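Local atomic coordinates of acetyl xylan esterase (Metagenome, PDB entry 6XYC), a protein that hydrolyses ester bonds on complex natural xylans, acting both as an acetyl xylan esterase and as a feruloyl esterase. Residues Tyr17-Leu22 with Gly153-Thr158; Ala96-Val101 with Ile115-Phe120; Ala130-Gly135 with Asn213-Asp218; Val136-Leu139 with Leu144-Asp147; Asp173-Ser178 with Asp204-Ile209. All blocks are in the same frame, centred on the assembly; numbering follows the deposited sequence. Where two conformers were deposited one is given.

Contact 1 (Tyr17-Leu22 with Gly153-Thr158); sequences YASDSL and GNYLST
Ser19 reaches across to Asn154 and Tyr155, and its short side chain is the easiest one to follow. CB lies beside the amide group of Asn154, with the amide carbon CG 3.8 Å from Ser19 CB. One atom further out, Ser19 OG stands beside the backbone N of its own residue (chi1 -62°), and this turn brings it towards both the Asn154 amide and a bound water. The water lies 2.8 Å from Ser19 OG; it donates to Tyr17 O at 2.9 Å and accepts from Asn154 N at 2.9 Å, so one molecule ties the two backbones and the serine hydroxyl together. Beyond the hydroxyl, the ring of Tyr155 comes near obliquely, CE2 standing 4.5 Å from Ser19 OG. These are two surface loops of an alpha/beta hydrolase: 17-22 connects the antiparallel strands 8-16 and 26-32, while 153-158 leads towards strand 164-168 and makes a type I beta turn from Tyr155 to Thr158. The backbones come closest where Gly153 CA points a C-H at Ala18 O, 3.5 Å away. A CB on Gly153 would crowd Ala18 CA, and the positive phi of 83° favours glycine as well. Next to this seam Tyr17 is buried, and its OH bonds to Asn78 O. Further along the first loop Asp20 makes an Asx turn: its OD2 accepts from Leu22 N at 3.0 Å, met from above the carboxylate plane, while OD1 is held by His25 ND1.

Contact 2 (Ala96-Val101 with Ile115-Phe120); sequences AAIRYV and IGITGF
Ile98 and Val101 of helix 89-103 pack on Ile115 and Ile117 of strand 114-120, the helix-on-sheet layer of a beta-alpha-beta crossover in the alpha/beta-hydrolase core. The strand runs on through Gly119 towards Ser121, a residue of the inhibitor pocket, in a sequence pattern consistent with the nucleophile elbow. Side chains three apart on the helix meet side chains two apart on the strand, and in opposite order: the earlier helix residue takes the later strand residue. The contact is thin and wholly apolar, made by methyl groups at the ends of branched chains. Ile117 has CG1 anti to its backbone N (chi1 -165°), which sends its CD1 out from the sheet to within 4.2 Å of Ile98 CD1, whose own last bond runs across that approach. Around that pair the layer is filled in by Ile43 of strand 39-45 against Ile98, and by Val94 of the same helix against Ile117. Arg99 leaves the helix on the side away from the strand. There its guanidinium is gripped by Glu149 in a salt bridge and by Leu152 O, while Thr118, from the other face of the strand, bonds through OG1 to Val166 O. One helical turn on from Ile98, Val101 CG1 lies 4.4 Å from Ile115 CD1, the tip of an isoleucine chain that is fully extended at chi2 (-180°).

Contact 3 (Ala130-Gly135 with Asn213-Asp218); sequences AGVTNG and NFVDKD
Val132, where helix 122-131 runs out into the following loop, sets its two methyl groups against Phe214 CB and the Val215 side chain. This is the close part of the contact. CG1 of Val132 meets CG2 of Val215 at 4.0 Å, the two side chains slanting across each other, while CG2 of Val132 lies 4.2 Å from Phe214 CB. Between them Val132 CB rests over the Phe214 carbonyl, 3.9 Å from its O. With chi1 at -60° the valine fork opens so that one prong goes to each of the two neighbours. The ring of Phe214 swings away from Val132 and has the CB of Asn213 over the centre of one face, 3.7 Å above the ring plane. The rest of the 213-218 loop is open to solvent and holds itself together by its own polar groups. Asp216 forms an Asx turn, its OD1 accepting from Asp218 N at 2.7 Å through the anti lone pair. Lys217 NZ then folds back to a salt bridge with Asp218 OD1 at 2.8 Å, arriving on the syn side and 29° out of the carboxylate plane. Thr133 N is bonded to Ala130 O at 3.1 Å, and Thr133 OG1 has partners in Phe129 O and Lys95 NZ. The apolar patch is closed by helix 236-248, where Tyr245 touches both valines and Val244 touches Val215; Phe214 meanwhile lies against Leu208 of helix 203-208 and Leu139 of strand 138-141.

Contact 4 (Val136-Leu139 with Leu144-Asp147); sequences VKTL and LTVD
Leu139 and Val146 exchange both of their backbone hydrogen bonds: Leu139 N donates to Val146 O at 3.1 Å, and Val146 N returns a bond to Leu139 O at 2.9 Å. Both are nearly straight, and each donor arrives almost end-on to the carbonyl. Leu139 O takes a further C-H contact from Thr145 CA at 3.3 Å. This is the hydrogen-bonded pair of a beta hairpin, strands 138-141 and 144-147, that forms a small two-stranded sheet at the surface; Thr138 and Asp147 make the adjoining non-hydrogen-bonded pair. Lys137 bends at chi2 (-68°) to carry its ammonium over to Asp147. There Lys137 NZ forms a salt bridge, donating to Asp147 OD1 at 3.0 Å, on its syn side and 23° out of the carboxylate plane, with a weak second bond to OD2. OD1 also accepts from Gly150 N, so the carboxylate serves a charge and a backbone amide together. With an alanine in place of Asp147, the Lys137 ammonium would probably lose its mate and Gly150 N its acceptor. Outside the pair, Asp147 O accepts from Gln92 NE2, and the hydroxyls Thr145 OG1 and Thr140 OG1 are hydrogen-bonded to each other.

Contact 5 (Asp173-Ser178 with Asp204-Ile209); sequences DMAHMS and DWVKLI
Val206 of helix 203-208 and Ile209, just after it in the chain, fit against the bend at Met174 and Ala175, in the loop that leaves strand 164-168 of the alpha/beta-hydrolase sheet. That loop also carries Met177, which touches the bound 4-(2-aminoethyl)benzenesulfonyl fluoride. The bump is Val206 CG1, set anti to its backbone N (chi1 170°). It drops into a hollow of backbone and CB atoms, 3.4 Å from Ala175 N and 4.0 Å from both Met174 CB and Ala175 CB. A second fit works the other way round. Met174 curls at chi2 and chi3 and crosses Ile209 at about a right angle, so that Ile209 CD1 lies against its CG at 4.0 Å while Met174 CE goes on to Ile209 O, 3.4 Å away. That carbonyl oxygen accepts a hydrogen bond from His125 NE2, and Ser210 OG bonds to both Val206 O and Met174 N, fastening helix and loop. Within the loop, His176 stands with Ala175 CB over the centre of one ring face, and its ND1 donates to Asp173 OD2 at 2.7 Å, the acceptor lying 5° out of the ring plane.

Contact 1 packs on helix 89-103, the helix of contact 2, where Thr158 O comes 3.2 Å from Arg99 CD. Contact 2 passes to contact 3 through strand 114-120 and the helix that follows it, Ile117 CD1 lying 4.3 Å from Ala130 CB. Contacts 3, 4 and 5 form one cluster around Leu208: Phe214 CZ is 3.9 Å from Leu208 CD2, and Leu139 CB 3.8 Å from that same methyl. Contact 5 adjoins the inhibitor, with the Met174 side chain about 6 Å away. Contact 2 leads along its strand to the pocket residue Ser121. Contact 1 is remote, its centre 29 Å from that of contact 5.

Contact 1 (Tyr17-Leu22 with Gly153-Thr158)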
# COMPACT_ATOMS: atom_id res chain seq x y z
N TYR A 17 -2.26 -16.38 -2.33
CA TYR A 17 -0.84 -16.09 -2.40
C TYR A 17 -0.06 -16.61 -1.19
O TYR A 17 1.17 -16.50 -1.18
CB TYR A 17 -0.60 -14.58 -2.57
CG TYR A 17 -1.09 -13.69 -1.43
CD1 TYR A 17 -0.40 -13.62 -0.23
CD2 TYR A 17 -2.23 -12.90 -1.59
CE1 TYR A 17 -0.84 -12.81 0.80
CE2 TYR A 17 -2.67 -12.09 -0.56
CZ TYR A 17 -1.97 -12.04 0.62
OH TYR A 17 -2.41 -11.24 1.65
N ALA A 18 -0.74 -17.18 -0.20
CA ALA A 18 -0.08 -17.67 1.01
C ALA A 18 -0.12 -19.19 1.13
O ALA A 18 0.19 -19.72 2.20
CB ALA A 18 -0.73 -17.05 2.25
N SER A 19 -0.49 -19.89 0.07
CA SER A 19 -0.57 -21.35 0.10
C SER A 19 -1.44 -21.83 1.26
O SER A 19 -1.14 -22.83 1.92
CB SER A 19 0.83 -21.97 0.18
OG SER A 19 1.61 -21.64 -0.94
N ASP A 20 -2.51 -21.09 1.53
CA ASP A 20 -3.47 -21.52 2.54
C ASP A 20 -4.89 -21.43 1.99
O ASP A 20 -5.08 -21.29 0.77
CB ASP A 20 -3.32 -20.70 3.83
CG ASP A 20 -3.60 -19.23 3.65
OD1 ASP A 20 -3.02 -18.44 4.42
OD2 ASP A 20 -4.41 -18.85 2.78
N SER A 21 -5.89 -21.50 2.87
CA SER A 21 -7.28 -21.51 2.46
C SER A 21 -8.03 -20.27 2.93
O SER A 21 -9.26 -20.29 3.01
CB SER A 21 -7.98 -22.76 3.00
OG SER A 21 -8.17 -22.66 4.40
N LEU A 22 -7.32 -19.19 3.24
CA LEU A 22 -7.94 -17.98 3.75
C LEU A 22 -8.20 -16.99 2.63
O LEU A 22 -7.32 -16.71 1.82
CB LEU A 22 -7.05 -17.35 4.83
CG LEU A 22 -6.78 -18.27 6.03
CD1 LEU A 22 -5.80 -17.61 6.99
CD2 LEU A 22 -8.08 -18.65 6.73
N GLY A 153 3.58 -18.33 3.51
CA GLY A 153 3.57 -18.85 2.17
C GLY A 153 4.84 -19.62 1.82
O GLY A 153 5.69 -19.92 2.66
N ASN A 154 4.95 -19.93 0.52
CA ASN A 154 5.96 -20.86 0.02
C ASN A 154 6.93 -20.20 -0.95
O ASN A 154 7.51 -20.87 -1.80
CB ASN A 154 5.30 -22.05 -0.65
CG ASN A 154 4.52 -22.92 0.32
OD1 ASN A 154 4.62 -22.75 1.53
ND2 ASN A 154 3.74 -23.86 -0.23
N TYR A 155 7.15 -18.89 -0.83
CA TYR A 155 8.06 -18.18 -1.72
C TYR A 155 9.02 -17.31 -0.92
O TYR A 155 9.43 -16.23 -1.36
CB TYR A 155 7.25 -17.36 -2.73
CG TYR A 155 6.27 -18.22 -3.48
CD1 TYR A 155 6.67 -18.94 -4.61
CD2 TYR A 155 4.95 -18.34 -3.06
CE1 TYR A 155 5.78 -19.73 -5.30
CE2 TYR A 155 4.06 -19.14 -3.75
CZ TYR A 155 4.47 -19.83 -4.87
OH TYR A 155 3.58 -20.62 -5.56
N LEU A 156 9.42 -17.81 0.24
CA LEU A 156 10.22 -17.00 1.16
C LEU A 156 11.57 -16.62 0.56
O LEU A 156 12.15 -15.59 0.94
CB LEU A 156 10.42 -17.76 2.47
CG LEU A 156 9.14 -18.19 3.20
CD1 LEU A 156 9.46 -18.85 4.53
CD2 LEU A 156 8.22 -17.00 3.40
N SER A 157 12.09 -17.43 -0.36
CA SER A 157 13.38 -17.13 -0.97
C SER A 157 13.30 -15.97 -1.96
O SER A 157 14.34 -15.43 -2.35
CB SER A 157 13.94 -18.37 -1.67
OG SER A 157 13.31 -18.57 -2.92
N THR A 158 12.10 -15.58 -2.37
CA THR A 158 11.92 -14.51 -3.32
C THR A 158 11.95 -13.15 -2.62
O THR A 158 11.47 -13.00 -1.49
CB THR A 158 10.59 -14.67 -4.06
OG1 THR A 158 10.53 -15.95 -4.70
CG2 THR A 158 10.42 -13.58 -5.12
O HOH W 1 2.53 -19.00 -0.88

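Contact 2 (Ala96-Val101 with Ile115-Phe120)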
# COMPACT_ATOMS: atom_id res chain seq x y z
N ALA A 96 4.05 -11.12 1.58
CA ALA A 96 3.81 -12.43 0.98
C ALA A 96 3.19 -12.29 -0.40
O ALA A 96 3.53 -13.04 -1.32
CB ALA A 96 2.91 -13.27 1.89
N ALA A 97 2.28 -11.33 -0.56
CA ALA A 97 1.70 -11.11 -1.88
C ALA A 97 2.76 -10.67 -2.88
O ALA A 97 2.76 -11.13 -4.02
CB ALA A 97 0.58 -10.06 -1.79
N ILE A 98 3.65 -9.77 -2.46
CA ILE A 98 4.73 -9.31 -3.34
C ILE A 98 5.60 -10.49 -3.76
O ILE A 98 5.95 -10.63 -4.94
CB ILE A 98 5.56 -8.23 -2.64
CG1 ILE A 98 4.74 -6.95 -2.44
CG2 ILE A 98 6.81 -7.94 -3.44
CD1 ILE A 98 5.32 -6.02 -1.40
N ARG A 99 5.99 -11.33 -2.80
CA ARG A 99 6.83 -12.48 -3.12
C ARG A 99 6.12 -13.42 -4.09
O ARG A 99 6.75 -13.99 -4.99
CB ARG A 99 7.20 -13.22 -1.83
CG ARG A 99 8.10 -12.44 -0.88
CD ARG A 99 8.71 -13.36 0.17
NE ARG A 99 7.71 -14.00 1.02
CZ ARG A 99 7.27 -13.49 2.17
NH1 ARG A 99 7.73 -12.33 2.61
NH2 ARG A 99 6.36 -14.14 2.88
N TYR A 100 4.81 -13.60 -3.91
CA TYR A 100 4.06 -14.48 -4.80
C TYR A 100 4.07 -13.94 -6.22
O TYR A 100 4.26 -14.70 -7.18
CB TYR A 100 2.62 -14.63 -4.31
CG TYR A 100 1.79 -15.49 -5.22
CD1 TYR A 100 1.12 -14.94 -6.31
CD2 TYR A 100 1.69 -16.85 -5.01
CE1 TYR A 100 0.36 -15.73 -7.15
CE2 TYR A 100 0.94 -17.64 -5.85
CZ TYR A 100 0.28 -17.08 -6.91
OH TYR A 100 -0.48 -17.87 -7.74
N VAL A 101 3.85 -12.64 -6.38
CA VAL A 101 3.79 -12.04 -7.71
C VAL A 101 5.16 -12.10 -8.38
O VAL A 101 5.28 -12.49 -9.54
CB VAL A 101 3.27 -10.60 -7.62
CG1 VAL A 101 3.39 -9.91 -8.96
CG2 VAL A 101 1.82 -10.58 -7.13
N ILE A 115 7.87 -3.67 -10.12
CA ILE A 115 6.67 -3.93 -9.33
C ILE A 115 6.45 -2.70 -8.47
O ILE A 115 7.13 -2.52 -7.46
CB ILE A 115 6.79 -5.19 -8.47
CG1 ILE A 115 7.09 -6.41 -9.34
CG2 ILE A 115 5.50 -5.42 -7.68
CD1 ILE A 115 7.22 -7.72 -8.57
N GLY A 116 5.51 -1.85 -8.87
CA GLY A 116 5.09 -0.75 -8.04
C GLY A 116 3.97 -1.15 -7.10
O GLY A 116 3.40 -2.23 -7.20
N ILE A 117 3.67 -0.26 -6.16
CA ILE A 117 2.64 -0.54 -5.16
C ILE A 117 1.92 0.76 -4.83
O ILE A 117 2.53 1.83 -4.76
CB ILE A 117 3.24 -1.21 -3.91
CG1 ILE A 117 2.14 -1.82 -3.05
CG2 ILE A 117 4.07 -0.22 -3.11
CD1 ILE A 117 2.63 -2.82 -2.02
N THR A 118 0.60 0.67 -4.64
CA THR A 118 -0.22 1.83 -4.35
C THR A 118 -1.45 1.38 -3.57
O THR A 118 -1.87 0.22 -3.65
CB THR A 118 -0.65 2.56 -5.63
OG1 THR A 118 -1.40 3.73 -5.31
CG2 THR A 118 -1.48 1.65 -6.53
N GLY A 119 -2.00 2.29 -2.79
CA GLY A 119 -3.19 2.01 -2.01
C GLY A 119 -3.75 3.32 -1.50
O GLY A 119 -3.07 4.36 -1.53
N PHE A 120 -5.00 3.28 -1.03
CA PHE A 120 -5.62 4.48 -0.47
C PHE A 120 -5.97 4.27 1.01
O PHE A 120 -6.35 3.17 1.41
CB PHE A 120 -6.87 4.93 -1.29
CG PHE A 120 -7.85 3.83 -1.64
CD1 PHE A 120 -7.65 3.01 -2.74
CD2 PHE A 120 -8.99 3.66 -0.89
CE1 PHE A 120 -8.55 2.02 -3.05
CE2 PHE A 120 -9.90 2.68 -1.20
CZ PHE A 120 -9.68 1.86 -2.28

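Contact 3 (Ala130-Gly135 with Asn213-Asp218)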
# COMPACT_ATOMS: atom_id res chain seq x y z
N ALA A 130 5.64 -0.85 2.93
CA ALA A 130 6.47 -1.70 2.08
C ALA A 130 7.63 -0.91 1.49
O ALA A 130 8.77 -1.39 1.44
CB ALA A 130 5.62 -2.32 0.96
N GLY A 131 7.36 0.33 1.07
CA GLY A 131 8.36 1.16 0.43
C GLY A 131 9.44 1.68 1.34
O GLY A 131 10.45 2.18 0.85
N VAL A 132 9.25 1.60 2.66
CA VAL A 132 10.30 1.97 3.61
C VAL A 132 10.94 0.76 4.25
O VAL A 132 11.79 0.92 5.14
CB VAL A 132 9.78 2.93 4.70
CG1 VAL A 132 9.26 4.23 4.07
CG2 VAL A 132 8.72 2.26 5.55
N THR A 133 10.58 -0.46 3.83
CA THR A 133 11.17 -1.66 4.42
C THR A 133 11.66 -2.64 3.36
O THR A 133 11.72 -3.84 3.59
CB THR A 133 10.17 -2.35 5.36
OG1 THR A 133 8.98 -2.68 4.65
CG2 THR A 133 9.83 -1.46 6.54
N ASN A 134 12.02 -2.13 2.18
CA ASN A 134 12.75 -2.96 1.22
C ASN A 134 13.98 -3.55 1.89
O ASN A 134 14.83 -2.81 2.39
CB ASN A 134 13.16 -2.13 -0.00
CG ASN A 134 12.04 -1.96 -1.02
OD1 ASN A 134 10.96 -2.55 -0.89
ND2 ASN A 134 12.30 -1.17 -2.06
N GLY A 135 14.08 -4.87 1.90
CA GLY A 135 15.24 -5.53 2.47
C GLY A 135 15.29 -5.58 3.98
O GLY A 135 16.32 -5.96 4.55
N ASN A 213 8.59 6.80 10.25
CA ASN A 213 9.76 6.70 11.11
C ASN A 213 10.96 6.01 10.46
O ASN A 213 12.05 6.07 11.03
CB ASN A 213 9.41 5.92 12.39
CG ASN A 213 8.50 6.69 13.31
OD1 ASN A 213 7.45 6.19 13.72
ND2 ASN A 213 8.89 7.91 13.66
N PHE A 214 10.79 5.38 9.31
CA PHE A 214 11.82 4.52 8.75
C PHE A 214 12.26 4.95 7.35
O PHE A 214 12.95 4.19 6.66
CB PHE A 214 11.30 3.09 8.77
CG PHE A 214 10.71 2.70 10.10
CD1 PHE A 214 11.54 2.43 11.18
CD2 PHE A 214 9.34 2.64 10.29
CE1 PHE A 214 11.01 2.09 12.40
CE2 PHE A 214 8.80 2.30 11.51
CZ PHE A 214 9.64 2.02 12.57
N VAL A 215 11.94 6.18 6.96
CA VAL A 215 12.33 6.69 5.65
C VAL A 215 13.84 6.85 5.60
O VAL A 215 14.46 7.39 6.53
CB VAL A 215 11.62 8.03 5.38
CG1 VAL A 215 11.96 8.53 3.99
CG2 VAL A 215 10.12 7.86 5.55
N ASP A 216 14.45 6.40 4.51
CA ASP A 216 15.89 6.46 4.31
C ASP A 216 16.17 6.97 2.91
O ASP A 216 15.35 6.80 2.00
CB ASP A 216 16.55 5.09 4.52
CG ASP A 216 18.05 5.13 4.34
OD1 ASP A 216 18.51 5.29 3.19
OD2 ASP A 216 18.78 5.01 5.34
N LYS A 217 17.34 7.59 2.74
CA LYS A 217 17.73 8.13 1.44
C LYS A 217 17.59 7.11 0.32
O LYS A 217 17.34 7.48 -0.83
CB LYS A 217 19.17 8.66 1.54
CG LYS A 217 20.02 8.50 0.30
CD LYS A 217 21.50 8.75 0.61
CE LYS A 217 22.16 7.54 1.24
NZ LYS A 217 22.63 6.56 0.23
N ASP A 218 17.73 5.82 0.63
CA ASP A 218 17.76 4.78 -0.38
C ASP A 218 16.38 4.22 -0.70
O ASP A 218 16.29 3.26 -1.48
CB ASP A 218 18.67 3.63 0.06
CG ASP A 218 20.14 4.01 0.06
OD1 ASP A 218 20.52 4.94 -0.67
OD2 ASP A 218 20.92 3.37 0.80

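Contact 4 (Val136-Leu139 with Leu144-Asp147)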
# COMPACT_ATOMS: atom_id res chain seq x y z
N VAL A 136 14.20 -5.22 4.66
CA VAL A 136 14.15 -5.14 6.11
C VAL A 136 13.35 -6.32 6.64
O VAL A 136 12.20 -6.52 6.24
CB VAL A 136 13.54 -3.80 6.57
CG1 VAL A 136 13.24 -3.84 8.07
CG2 VAL A 136 14.47 -2.64 6.22
N LYS A 137 13.95 -7.09 7.55
CA LYS A 137 13.29 -8.25 8.11
C LYS A 137 12.49 -7.91 9.36
O LYS A 137 11.34 -8.34 9.51
CB LYS A 137 14.32 -9.35 8.44
CG LYS A 137 13.89 -10.76 8.04
CD LYS A 137 12.73 -11.26 8.87
CE LYS A 137 12.17 -12.56 8.31
NZ LYS A 137 11.15 -13.19 9.20
N THR A 138 13.07 -7.13 10.27
CA THR A 138 12.43 -6.79 11.52
C THR A 138 12.68 -5.33 11.85
O THR A 138 13.62 -4.71 11.34
CB THR A 138 12.93 -7.68 12.68
OG1 THR A 138 14.30 -7.36 12.97
CG2 THR A 138 12.83 -9.15 12.31
N LEU A 139 11.82 -4.78 12.71
CA LEU A 139 11.97 -3.44 13.24
C LEU A 139 11.79 -3.49 14.74
O LEU A 139 10.99 -4.28 15.25
CB LEU A 139 10.96 -2.49 12.61
CG LEU A 139 11.24 -2.13 11.15
CD1 LEU A 139 10.07 -1.34 10.57
CD2 LEU A 139 12.54 -1.34 11.00
N LEU A 144 10.18 -3.77 22.09
CA LEU A 144 9.23 -4.37 21.16
C LEU A 144 9.89 -4.57 19.80
O LEU A 144 10.48 -3.64 19.24
CB LEU A 144 8.01 -3.47 21.01
CG LEU A 144 6.84 -3.89 20.10
CD1 LEU A 144 6.34 -5.27 20.48
CD2 LEU A 144 5.72 -2.86 20.19
N THR A 145 9.79 -5.79 19.28
CA THR A 145 10.30 -6.12 17.95
C THR A 145 9.19 -6.77 17.15
O THR A 145 8.57 -7.73 17.61
CB THR A 145 11.51 -7.06 18.03
OG1 THR A 145 12.58 -6.43 18.75
CG2 THR A 145 11.98 -7.42 16.62
N VAL A 146 8.95 -6.25 15.94
CA VAL A 146 7.95 -6.81 15.04
C VAL A 146 8.63 -7.37 13.80
O VAL A 146 9.57 -6.77 13.27
CB VAL A 146 6.87 -5.77 14.64
CG1 VAL A 146 6.05 -5.36 15.86
CG2 VAL A 146 7.52 -4.56 13.98
N ASP A 147 8.13 -8.51 13.35
CA ASP A 147 8.65 -9.19 12.16
C ASP A 147 7.90 -8.65 10.94
O ASP A 147 6.72 -8.96 10.75
CB ASP A 147 8.47 -10.70 12.31
CG ASP A 147 8.99 -11.48 11.13
OD1 ASP A 147 9.52 -10.86 10.18
OD2 ASP A 147 8.88 -12.72 11.15

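Contact 5 (Asp173-Ser178 with Asp204-Ile209)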
# COMPACT_ATOMS: atom_id res chain seq x y z
N ASP A 173 1.60 8.51 10.21
CA ASP A 173 2.26 9.18 11.32
C ASP A 173 1.28 9.17 12.50
O ASP A 173 0.68 10.18 12.87
CB ASP A 173 2.68 10.60 10.93
CG ASP A 173 3.44 11.33 12.02
OD1 ASP A 173 3.99 10.68 12.93
OD2 ASP A 173 3.50 12.58 11.96
N MET A 174 1.10 8.00 13.11
CA MET A 174 0.06 7.85 14.11
C MET A 174 0.40 8.52 15.43
O MET A 174 -0.49 8.68 16.28
CB MET A 174 -0.23 6.36 14.34
CG MET A 174 -1.43 5.86 13.57
SD MET A 174 -1.32 6.09 11.78
CE MET A 174 -0.16 4.80 11.33
N ALA A 175 1.65 8.97 15.61
CA ALA A 175 1.98 9.81 16.76
C ALA A 175 1.28 11.16 16.67
O ALA A 175 1.14 11.84 17.69
CB ALA A 175 3.49 10.01 16.85
N HIS A 176 0.83 11.56 15.48
CA HIS A 176 0.30 12.89 15.25
C HIS A 176 -1.02 12.82 14.49
O HIS A 176 -1.24 13.58 13.55
CB HIS A 176 1.30 13.76 14.49
CG HIS A 176 2.65 13.81 15.12
ND1 HIS A 176 3.80 13.50 14.44
CD2 HIS A 176 3.03 14.13 16.38
CE1 HIS A 176 4.84 13.63 15.25
NE2 HIS A 176 4.40 14.01 16.43
N MET A 177 -1.90 11.92 14.90
CA MET A 177 -3.18 11.74 14.23
C MET A 177 -4.28 12.60 14.83
O MET A 177 -5.08 13.19 14.09
CB MET A 177 -3.60 10.26 14.28
CG MET A 177 -4.78 9.93 13.39
SD MET A 177 -4.46 10.29 11.66
CE MET A 177 -3.39 8.91 11.23
N SER A 178 -4.33 12.69 16.16
CA SER A 178 -5.38 13.43 16.84
C SER A 178 -5.02 14.92 16.84
O SER A 178 -3.96 15.31 17.34
CB SER A 178 -5.57 12.92 18.27
OG SER A 178 -6.43 13.75 19.02
N ASP A 204 6.01 2.68 21.57
CA ASP A 204 6.73 1.70 20.76
C ASP A 204 5.84 1.13 19.67
O ASP A 204 6.26 1.00 18.51
CB ASP A 204 7.29 0.59 21.65
CG ASP A 204 8.36 1.10 22.59
OD1 ASP A 204 9.19 1.93 22.16
OD2 ASP A 204 8.38 0.66 23.76
N TRP A 205 4.60 0.77 20.01
CA TRP A 205 3.66 0.30 19.00
C TRP A 205 3.39 1.38 17.96
O TRP A 205 3.40 1.12 16.75
CB TRP A 205 2.35 -0.15 19.67
CG TRP A 205 2.42 -1.55 20.21
CD1 TRP A 205 2.53 -1.91 21.52
CD2 TRP A 205 2.38 -2.77 19.46
NE1 TRP A 205 2.55 -3.28 21.64
CE2 TRP A 205 2.47 -3.83 20.38
CE3 TRP A 205 2.28 -3.07 18.10
CZ2 TRP A 205 2.46 -5.16 19.99
CZ3 TRP A 205 2.27 -4.39 17.71
CH2 TRP A 205 2.36 -5.42 18.65
N VAL A 206 3.16 2.61 18.42
CA VAL A 206 2.85 3.69 17.49
C VAL A 206 4.00 3.92 16.53
O VAL A 206 3.80 4.18 15.34
CB VAL A 206 2.49 4.98 18.25
CG1 VAL A 206 2.40 6.17 17.29
CG2 VAL A 206 1.18 4.81 19.00
N LYS A 207 5.24 3.83 17.03
CA LYS A 207 6.39 4.00 16.14
C LYS A 207 6.44 2.91 15.09
O LYS A 207 6.74 3.17 13.92
CB LYS A 207 7.69 4.02 16.94
CG LYS A 207 8.91 4.34 16.07
CD LYS A 207 10.23 4.26 16.83
CE LYS A 207 11.36 4.81 15.97
NZ LYS A 207 12.71 4.50 16.51
N LEU A 208 6.14 1.67 15.49
CA LEU A 208 6.32 0.52 14.60
C LEU A 208 5.16 0.31 13.63
O LEU A 208 5.28 -0.53 12.74
CB LEU A 208 6.51 -0.75 15.43
CG LEU A 208 7.80 -0.81 16.26
CD1 LEU A 208 7.89 -2.09 17.04
CD2 LEU A 208 9.02 -0.63 15.35
N ILE A 209 4.05 1.03 13.78
CA ILE A 209 3.01 1.04 12.76
C ILE A 209 3.08 2.27 11.87
O ILE A 209 2.25 2.43 10.97
CB ILE A 209 1.59 0.93 13.37
CG1 ILE A 209 1.28 2.13 14.26
CG2 ILE A 209 1.45 -0.38 14.14
CD1 ILE A 209 -0.17 2.23 14.66